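Local coordinates for disulfide isomerase DsbG N-terminal domain-containing protein (Helicobacter pylori, PDB 3TDG) that probably works as a thiol-disulfide oxidoreductase of the DsbG type, with reductase activity carried by a thioredoxin-fold domain, at residues 150-156 with 257-263; 181-185 with 245-249. The contacts are given in a common frame with arbitrary orientation. Numbering follows the deposited sequence.

Contact 1 of 2, residues 150-156 with 257-263; sequences ILYIVSD and VPFLYHY
In this thioredoxin-fold sheet, strand 150-155 pairs antiparallel with strand 259-262, an outermost strand within the chain. The strand axes come within 4.6 Å at 163°. Ile150 O accepts from Tyr263 N at 2.9 Å. Leu151 (chi1 t) faces His262 as a non-hydrogen-bonded pair and puts CD1 over the imidazole, 4.0 Å from the ring centroid, a CH-pi contact. Tyr152 and Tyr261 form a hydrogen-bonded pair, Tyr152 N to Tyr261 O and Tyr261 N to Tyr152 O, each 2.8 Å. Tyr152 (chi1 m) brings CE2 to 3.7 Å from Tyr263 CD1, and its hydroxyl bonds Arg179. Ile153 shares the Leu151 face and sets CG1 4.0 Å from Leu260 CG. Val154 lies on the Tyr152 face and pairs with Phe259: Val154 N to Phe259 O is 2.8 Å, Phe259 N to Val154 O 2.9 Å. The ladder ends there; Pro258, just before the strand, follows a cis peptide bond, like the cis-proline of thioredoxin folds. Beyond it, Val257 CG2 lies 3.9 Å from Asp156 CB.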
ATOM      1  N   ILE A 150      -4.028 -28.340  19.056  1.00 52.31           N
ATOM      2  CA  ILE A 150      -3.544 -28.495  17.682  1.00 51.25           C
ATOM      3  C   ILE A 150      -2.190 -27.822  17.447  1.00 49.64           C
ATOM      4  O   ILE A 150      -2.062 -26.604  17.606  1.00 49.68           O
ATOM      5  CB  ILE A 150      -4.578 -27.973  16.643  1.00 51.16           C
ATOM      6  CG1 ILE A 150      -5.922 -28.708  16.782  1.00 51.90           C
ATOM      7  CG2 ILE A 150      -4.039 -28.104  15.210  1.00 51.55           C
ATOM      8  CD1 ILE A 150      -5.935 -30.147  16.284  1.00 53.69           C
ATOM      9  N   LEU A 151      -1.202 -28.631  17.055  1.00 47.49           N
ATOM     10  CA  LEU A 151       0.118 -28.130  16.653  1.00 45.49           C
ATOM     11  C   LEU A 151       0.391 -28.373  15.171  1.00 44.07           C
ATOM     12  O   LEU A 151       0.522 -29.513  14.744  1.00 43.52           O
ATOM     13  CB  LEU A 151       1.211 -28.782  17.502  1.00 45.11           C
ATOM     14  CG  LEU A 151       2.685 -28.507  17.191  1.00 45.49           C
ATOM     15  CD1 LEU A 151       3.015 -27.019  17.261  1.00 46.08           C
ATOM     16  CD2 LEU A 151       3.531 -29.288  18.174  1.00 46.29           C
ATOM     17  N   TYR A 152       0.473 -27.299  14.402  1.00 42.89           N
ATOM     18  CA  TYR A 152       0.880 -27.382  13.014  1.00 42.29           C
ATOM     19  C   TYR A 152       2.407 -27.371  12.913  1.00 41.15           C
ATOM     20  O   TYR A 152       3.066 -26.545  13.548  1.00 40.80           O
ATOM     21  CB  TYR A 152       0.329 -26.197  12.233  1.00 42.36           C
ATOM     22  CG  TYR A 152      -1.062 -26.405  11.705  1.00 45.07           C
ATOM     23  CD1 TYR A 152      -1.274 -27.113  10.512  1.00 45.80           C
ATOM     24  CD2 TYR A 152      -2.174 -25.901  12.387  1.00 45.26           C
ATOM     25  CE1 TYR A 152      -2.556 -27.297  10.008  1.00 47.38           C
ATOM     26  CE2 TYR A 152      -3.470 -26.083  11.892  1.00 46.65           C
ATOM     27  CZ  TYR A 152      -3.655 -26.781  10.704  1.00 48.64           C
ATOM     28  OH  TYR A 152      -4.928 -26.981  10.200  1.00 50.03           O
ATOM     29  N   ILE A 153       2.954 -28.289  12.122  1.00 39.08           N
ATOM     30  CA  ILE A 153       4.385 -28.333  11.843  1.00 37.82           C
ATOM     31  C   ILE A 153       4.636 -28.306  10.327  1.00 37.19           C
ATOM     32  O   ILE A 153       4.349 -29.279   9.632  1.00 37.54           O
ATOM     33  CB  ILE A 153       5.025 -29.591  12.466  1.00 37.51           C
ATOM     34  CG1 ILE A 153       4.728 -29.649  13.970  1.00 37.22           C
ATOM     35  CG2 ILE A 153       6.565 -29.625  12.185  1.00 37.41           C
ATOM     36  CD1 ILE A 153       5.332 -30.799  14.685  1.00 35.53           C
ATOM     37  N   VAL A 154       5.146 -27.197   9.813  1.00 36.16           N
ATOM     38  CA  VAL A 154       5.502 -27.099   8.395  1.00 34.59           C
ATOM     39  C   VAL A 154       6.940 -27.609   8.277  1.00 35.08           C
ATOM     40  O   VAL A 154       7.826 -27.137   8.990  1.00 34.65           O
ATOM     41  CB  VAL A 154       5.344 -25.689   7.843  1.00 34.47           C
ATOM     42  CG1 VAL A 154       5.692 -25.636   6.332  1.00 31.94           C
ATOM     43  CG2 VAL A 154       3.906 -25.175   8.082  1.00 33.80           C
ATOM     44  N   SER A 155       7.140 -28.603   7.411  1.00 34.46           N
ATOM     45  CA  SER A 155       8.343 -29.420   7.418  1.00 34.88           C
ATOM     46  C   SER A 155       8.725 -29.865   5.994  1.00 35.48           C
ATOM     47  O   SER A 155       7.855 -30.258   5.203  1.00 34.26           O
ATOM     48  CB  SER A 155       8.128 -30.640   8.304  1.00 34.83           C
ATOM     49  OG  SER A 155       9.298 -31.461   8.377  1.00 36.76           O
ATOM     50  N   ASP A 156      10.022 -29.785   5.691  1.00 35.67           N
ATOM     51  CA  ASP A 156      10.572 -30.180   4.397  1.00 36.33           C
ATOM     52  C   ASP A 156      11.367 -31.473   4.621  1.00 37.21           C
ATOM     53  O   ASP A 156      12.178 -31.549   5.535  1.00 36.24           O
ATOM     54  CB  ASP A 156      11.461 -29.063   3.848  1.00 36.13           C
ATOM     55  CG  ASP A 156      11.912 -29.308   2.404  1.00 37.47           C
ATOM     56  OD1 ASP A 156      11.453 -28.550   1.521  1.00 36.78           O
ATOM     57  OD2 ASP A 156      12.721 -30.247   2.151  1.00 35.41           O
ATOM     58  N   VAL A 257      11.549 -23.343   7.539  1.00 37.32           N
ATOM     59  CA  VAL A 257      11.124 -24.580   8.185  1.00 36.40           C
ATOM     60  C   VAL A 257      12.237 -25.077   9.120  1.00 36.74           C
ATOM     61  O   VAL A 257      13.382 -24.693   8.952  1.00 35.96           O
ATOM     62  CB  VAL A 257      10.782 -25.671   7.146  1.00 36.30           C
ATOM     63  CG1 VAL A 257       9.587 -25.240   6.242  1.00 36.87           C
ATOM     64  CG2 VAL A 257      12.011 -26.024   6.292  1.00 35.09           C
ATOM     65  N   PRO A 258      11.904 -25.919  10.117  1.00 37.47           N
ATOM     66  CA  PRO A 258      10.546 -26.308  10.511  1.00 37.96           C
ATOM     67  C   PRO A 258       9.821 -25.112  11.137  1.00 39.08           C
ATOM     68  O   PRO A 258      10.411 -24.377  11.931  1.00 39.38           O
ATOM     69  CB  PRO A 258      10.773 -27.409  11.550  1.00 38.06           C
ATOM     70  CG  PRO A 258      12.182 -27.206  12.045  1.00 37.73           C
ATOM     71  CD  PRO A 258      12.944 -26.586  10.920  1.00 37.18           C
ATOM     72  N   PHE A 259       8.567 -24.910  10.758  1.00 40.01           N
ATOM     73  CA  PHE A 259       7.738 -23.859  11.332  1.00 40.75           C
ATOM     74  C   PHE A 259       6.661 -24.519  12.196  1.00 41.81           C
ATOM     75  O   PHE A 259       5.854 -25.316  11.700  1.00 41.13           O
ATOM     76  CB  PHE A 259       7.125 -23.028  10.209  1.00 41.05           C
ATOM     77  CG  PHE A 259       6.284 -21.875  10.680  1.00 42.30           C
ATOM     78  CD1 PHE A 259       6.819 -20.592  10.728  1.00 44.36           C
ATOM     79  CD2 PHE A 259       4.953 -22.064  11.044  1.00 43.31           C
ATOM     80  CE1 PHE A 259       6.052 -19.505  11.160  1.00 46.90           C
ATOM     81  CE2 PHE A 259       4.168 -20.991  11.476  1.00 44.56           C
ATOM     82  CZ  PHE A 259       4.719 -19.706  11.538  1.00 46.15           C
ATOM     83  N   LEU A 260       6.654 -24.213  13.490  1.00 42.18           N
ATOM     84  CA  LEU A 260       5.619 -24.739  14.371  1.00 43.81           C
ATOM     85  C   LEU A 260       4.600 -23.650  14.719  1.00 45.51           C
ATOM     86  O   LEU A 260       4.960 -22.476  14.900  1.00 45.51           O
ATOM     87  CB  LEU A 260       6.223 -25.352  15.628  1.00 42.94           C
ATOM     88  CG  LEU A 260       6.896 -26.722  15.533  1.00 44.20           C
ATOM     89  CD1 LEU A 260       8.107 -26.724  14.591  1.00 42.88           C
ATOM     90  CD2 LEU A 260       7.319 -27.180  16.929  1.00 43.77           C
ATOM     91  N   TYR A 261       3.330 -24.027  14.783  1.00 46.93           N
ATOM     92  CA  TYR A 261       2.263 -23.075  15.094  1.00 49.21           C
ATOM     93  C   TYR A 261       1.178 -23.756  15.911  1.00 50.74           C
ATOM     94  O   TYR A 261       0.540 -24.720  15.448  1.00 50.22           O
ATOM     95  CB  TYR A 261       1.693 -22.457  13.810  1.00 49.22           C
ATOM     96  CG  TYR A 261       0.561 -21.463  14.011  1.00 51.80           C
ATOM     97  CD1 TYR A 261       0.741 -20.287  14.763  1.00 54.21           C
ATOM     98  CD2 TYR A 261      -0.691 -21.687  13.434  1.00 52.41           C
ATOM     99  CE1 TYR A 261      -0.312 -19.371  14.944  1.00 54.42           C
ATOM    100  CE2 TYR A 261      -1.740 -20.790  13.599  1.00 54.20           C
ATOM    101  CZ  TYR A 261      -1.551 -19.632  14.355  1.00 56.41           C
ATOM    102  OH  TYR A 261      -2.607 -18.750  14.507  1.00 56.21           O
ATOM    103  N   HIS A 262       1.013 -23.285  17.149  1.00 52.69           N
ATOM    104  CA  HIS A 262      -0.106 -23.698  17.997  1.00 54.34           C
ATOM    105  C   HIS A 262      -1.355 -22.991  17.513  1.00 55.82           C
ATOM    106  O   HIS A 262      -1.415 -21.765  17.525  1.00 56.73           O
ATOM    107  CB  HIS A 262       0.163 -23.372  19.469  1.00 54.08           C
ATOM    108  CG  HIS A 262       1.189 -24.261  20.095  1.00 53.50           C
ATOM    109  ND1 HIS A 262       0.882 -25.504  20.606  1.00 52.19           N
ATOM    110  CD2 HIS A 262       2.523 -24.101  20.267  1.00 53.19           C
ATOM    111  CE1 HIS A 262       1.980 -26.071  21.073  1.00 52.60           C
ATOM    112  NE2 HIS A 262       2.990 -25.242  20.875  1.00 53.83           N
ATOM    113  N   TYR A 263      -2.336 -23.776  17.061  1.00 57.69           N
ATOM    114  CA  TYR A 263      -3.618 -23.257  16.578  1.00 59.09           C
ATOM    115  C   TYR A 263      -4.665 -23.327  17.690  1.00 59.61           C
ATOM    116  O   TYR A 263      -4.409 -22.937  18.832  1.00 60.10           O
ATOM    117  CB  TYR A 263      -4.090 -24.073  15.368  1.00 59.52           C
ATOM    118  CG  TYR A 263      -5.306 -23.520  14.632  1.00 62.36           C
ATOM    119  CD1 TYR A 263      -5.191 -23.070  13.309  1.00 63.68           C
ATOM    120  CD2 TYR A 263      -6.577 -23.470  15.242  1.00 63.87           C
ATOM    121  CE1 TYR A 263      -6.294 -22.574  12.614  1.00 65.26           C
ATOM    122  CE2 TYR A 263      -7.692 -22.973  14.554  1.00 65.51           C
ATOM    123  CZ  TYR A 263      -7.539 -22.526  13.238  1.00 66.66           C
ATOM    124  OH  TYR A 263      -8.620 -22.026  12.536  1.00 68.12           O
TER
HETATM  125  O   HOH W   1      -1.642 -26.712  20.603  1.00 55.47           O

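Contact 2 of 2, residues 181-185 with 245-249; sequences VVVGW and TKKIF
Phe249, Trp185 and Thr245 carry most of this contact, which packs residues 245-249 of helix 235-249 on the end of strand 177-182 and the loop after it. This is helix-on-sheet packing of the thioredoxin fold, with 235-249 covering one side of the strand end. Phe249 (chi1 m, chi2 -83°) stacks with the six-membered ring of Trp185 (chi1 t). The stack is offset, with centroids 3.8 Å apart and planes at 3°; Trp185 CE3 is 3.6 Å from Phe249 CG. The edge of the Phe249 ring meets Val183, with CE2 3.9 Å from Val183 CG2. One helical turn earlier, Thr245 (chi1 m) accepts a hydrogen bond on OG1 from Gly184 N at 3.0 Å; the same hydroxyl also bonds Val241 O within the helix. Ile248 CD1 is 3.7 Å from both Val181 CG1 and Val183 CG1. Val181 and Val183 point toward the helix, and Val182 points away. Apart from the Gly184-Thr245 hydrogen bond, the contact is apolar and aromatic, so most of its surface is joined by packing.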
ATOM      1  N   VAL A 181       2.553 -30.704   7.976  1.00 35.81           N
ATOM      2  CA  VAL A 181       2.373 -30.249   6.608  1.00 35.42           C
ATOM      3  C   VAL A 181       3.721 -30.392   5.893  1.00 35.33           C
ATOM      4  O   VAL A 181       4.644 -29.600   6.138  1.00 34.99           O
ATOM      5  CB  VAL A 181       1.893 -28.779   6.580  1.00 35.51           C
ATOM      6  CG1 VAL A 181       1.742 -28.261   5.146  1.00 34.63           C
ATOM      7  CG2 VAL A 181       0.565 -28.634   7.354  1.00 36.16           C
ATOM      8  N   VAL A 182       3.837 -31.422   5.050  1.00 34.60           N
ATOM      9  CA  VAL A 182       5.114 -31.771   4.415  1.00 34.59           C
ATOM     10  C   VAL A 182       5.212 -31.078   3.056  1.00 34.66           C
ATOM     11  O   VAL A 182       4.464 -31.397   2.126  1.00 34.78           O
ATOM     12  CB  VAL A 182       5.324 -33.314   4.307  1.00 34.36           C
ATOM     13  CG1 VAL A 182       6.720 -33.655   3.734  1.00 33.81           C
ATOM     14  CG2 VAL A 182       5.171 -33.950   5.654  1.00 33.38           C
ATOM     15  N   VAL A 183       6.105 -30.102   2.969  1.00 34.22           N
ATOM     16  CA  VAL A 183       6.182 -29.236   1.801  1.00 34.77           C
ATOM     17  C   VAL A 183       7.351 -29.607   0.882  1.00 35.65           C
ATOM     18  O   VAL A 183       8.307 -30.271   1.311  1.00 35.17           O
ATOM     19  CB  VAL A 183       6.305 -27.757   2.204  1.00 34.43           C
ATOM     20  CG1 VAL A 183       5.024 -27.291   2.932  1.00 34.10           C
ATOM     21  CG2 VAL A 183       7.565 -27.534   3.092  1.00 33.70           C
ATOM     22  N   GLY A 184       7.265 -29.158  -0.366  1.00 36.54           N
ATOM     23  CA  GLY A 184       8.344 -29.312  -1.338  1.00 38.63           C
ATOM     24  C   GLY A 184       9.057 -27.986  -1.518  1.00 40.29           C
ATOM     25  O   GLY A 184       9.072 -27.451  -2.612  1.00 40.64           O
ATOM     26  N   TRP A 185       9.658 -27.465  -0.442  1.00 41.56           N
ATOM     27  CA  TRP A 185      10.099 -26.060  -0.371  1.00 42.67           C
ATOM     28  C   TRP A 185      11.562 -25.831  -0.778  1.00 43.53           C
ATOM     29  O   TRP A 185      11.888 -24.817  -1.422  1.00 42.76           O
ATOM     30  CB  TRP A 185       9.795 -25.546   1.052  1.00 43.11           C
ATOM     31  CG  TRP A 185      10.454 -24.244   1.620  1.00 44.37           C
ATOM     32  CD1 TRP A 185      11.206 -24.151   2.769  1.00 45.03           C
ATOM     33  CD2 TRP A 185      10.316 -22.901   1.137  1.00 43.85           C
ATOM     34  NE1 TRP A 185      11.579 -22.841   3.004  1.00 43.47           N
ATOM     35  CE2 TRP A 185      11.053 -22.057   2.015  1.00 46.52           C
ATOM     36  CE3 TRP A 185       9.684 -22.332   0.030  1.00 44.84           C
ATOM     37  CZ2 TRP A 185      11.146 -20.675   1.826  1.00 45.58           C
ATOM     38  CZ3 TRP A 185       9.786 -20.967  -0.159  1.00 45.95           C
ATOM     39  CH2 TRP A 185      10.509 -20.154   0.730  1.00 46.41           C
ATOM     40  N   THR A 245       2.550 -25.798  -1.547  1.00 40.58           N
ATOM     41  CA  THR A 245       3.776 -25.232  -0.993  1.00 40.66           C
ATOM     42  C   THR A 245       3.899 -23.748  -1.361  1.00 41.64           C
ATOM     43  O   THR A 245       4.189 -22.910  -0.497  1.00 40.77           O
ATOM     44  CB  THR A 245       5.017 -26.025  -1.481  1.00 40.24           C
ATOM     45  OG1 THR A 245       4.918 -27.382  -1.025  1.00 39.42           O
ATOM     46  CG2 THR A 245       6.330 -25.424  -0.960  1.00 40.30           C
ATOM     47  N   LYS A 246       3.678 -23.432  -2.639  1.00 42.91           N
ATOM     48  CA  LYS A 246       3.712 -22.035  -3.115  1.00 44.90           C
ATOM     49  C   LYS A 246       2.846 -21.106  -2.277  1.00 44.72           C
ATOM     50  O   LYS A 246       3.260 -19.982  -1.984  1.00 45.17           O
ATOM     51  CB  LYS A 246       3.251 -21.932  -4.570  1.00 45.66           C
ATOM     52  CG  LYS A 246       4.362 -22.032  -5.612  1.00 49.68           C
ATOM     53  CD  LYS A 246       3.940 -21.414  -6.959  1.00 54.08           C
ATOM     54  CE  LYS A 246       3.509 -19.958  -6.793  1.00 56.83           C
ATOM     55  NZ  LYS A 246       3.661 -19.183  -8.069  1.00 60.68           N
ATOM     56  N   LYS A 247       1.664 -21.587  -1.889  1.00 45.05           N
ATOM     57  CA  LYS A 247       0.649 -20.782  -1.193  1.00 46.02           C
ATOM     58  C   LYS A 247       0.927 -20.621   0.302  1.00 45.75           C
ATOM     59  O   LYS A 247       0.541 -19.611   0.921  1.00 45.15           O
ATOM     60  CB  LYS A 247      -0.746 -21.392  -1.388  1.00 46.34           C
ATOM     61  CG  LYS A 247      -1.434 -21.019  -2.715  1.00 50.07           C
ATOM     62  CD  LYS A 247      -2.776 -21.757  -2.886  1.00 54.26           C
ATOM     63  CE  LYS A 247      -3.498 -21.337  -4.164  1.00 56.34           C
ATOM     64  NZ  LYS A 247      -3.006 -22.126  -5.333  1.00 60.71           N
ATOM     65  N   ILE A 248       1.559 -21.636   0.887  1.00 44.83           N
ATOM     66  CA  ILE A 248       2.037 -21.537   2.260  1.00 44.61           C
ATOM     67  C   ILE A 248       3.097 -20.434   2.366  1.00 44.37           C
ATOM     68  O   ILE A 248       3.037 -19.629   3.280  1.00 44.84           O
ATOM     69  CB  ILE A 248       2.594 -22.871   2.768  1.00 44.13           C
ATOM     70  CG1 ILE A 248       1.460 -23.875   2.965  1.00 44.14           C
ATOM     71  CG2 ILE A 248       3.332 -22.685   4.099  1.00 44.39           C
ATOM     72  CD1 ILE A 248       1.922 -25.328   2.873  1.00 42.35           C
ATOM     73  N   PHE A 249       4.026 -20.380   1.416  1.00 44.54           N
ATOM     74  CA  PHE A 249       5.187 -19.488   1.513  1.00 45.37           C
ATOM     75  C   PHE A 249       5.040 -18.153   0.772  1.00 46.69           C
ATOM     76  O   PHE A 249       5.915 -17.294   0.863  1.00 46.95           O
ATOM     77  CB  PHE A 249       6.473 -20.211   1.059  1.00 44.50           C
ATOM     78  CG  PHE A 249       6.879 -21.341   1.969  1.00 43.84           C
ATOM     79  CD1 PHE A 249       7.610 -21.092   3.133  1.00 41.42           C
ATOM     80  CD2 PHE A 249       6.511 -22.649   1.679  1.00 42.49           C
ATOM     81  CE1 PHE A 249       7.974 -22.144   3.979  1.00 42.75           C
ATOM     82  CE2 PHE A 249       6.858 -23.710   2.529  1.00 42.56           C
ATOM     83  CZ  PHE A 249       7.585 -23.460   3.679  1.00 41.02           C
TER

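Both contacts reach the same mixed sheet, and their centres are 11 Å apart. Strand 150-155 lies between the strands 177-182 and 259-262. Probable hydrogen bonds run from Val181 N to Ile153 O and from Val183 N to Ser155 O, each 2.8 Å. Asp156 OD1 also bonds Trp185 N. Helix 235-249 leads along the chain to strand 259-262, and Val257 CG1 packs 3.7 Å from Phe249 CZ. Contact 1 reaches the probable thioredoxin-type CxxC motif, Cys159 and Cys162: Ser155, Val257 and Pro258 touch Cys162. From contact 2, Val183 lies near these cysteines without touching them. The cis-proline loop thus sits beside the likely redox site.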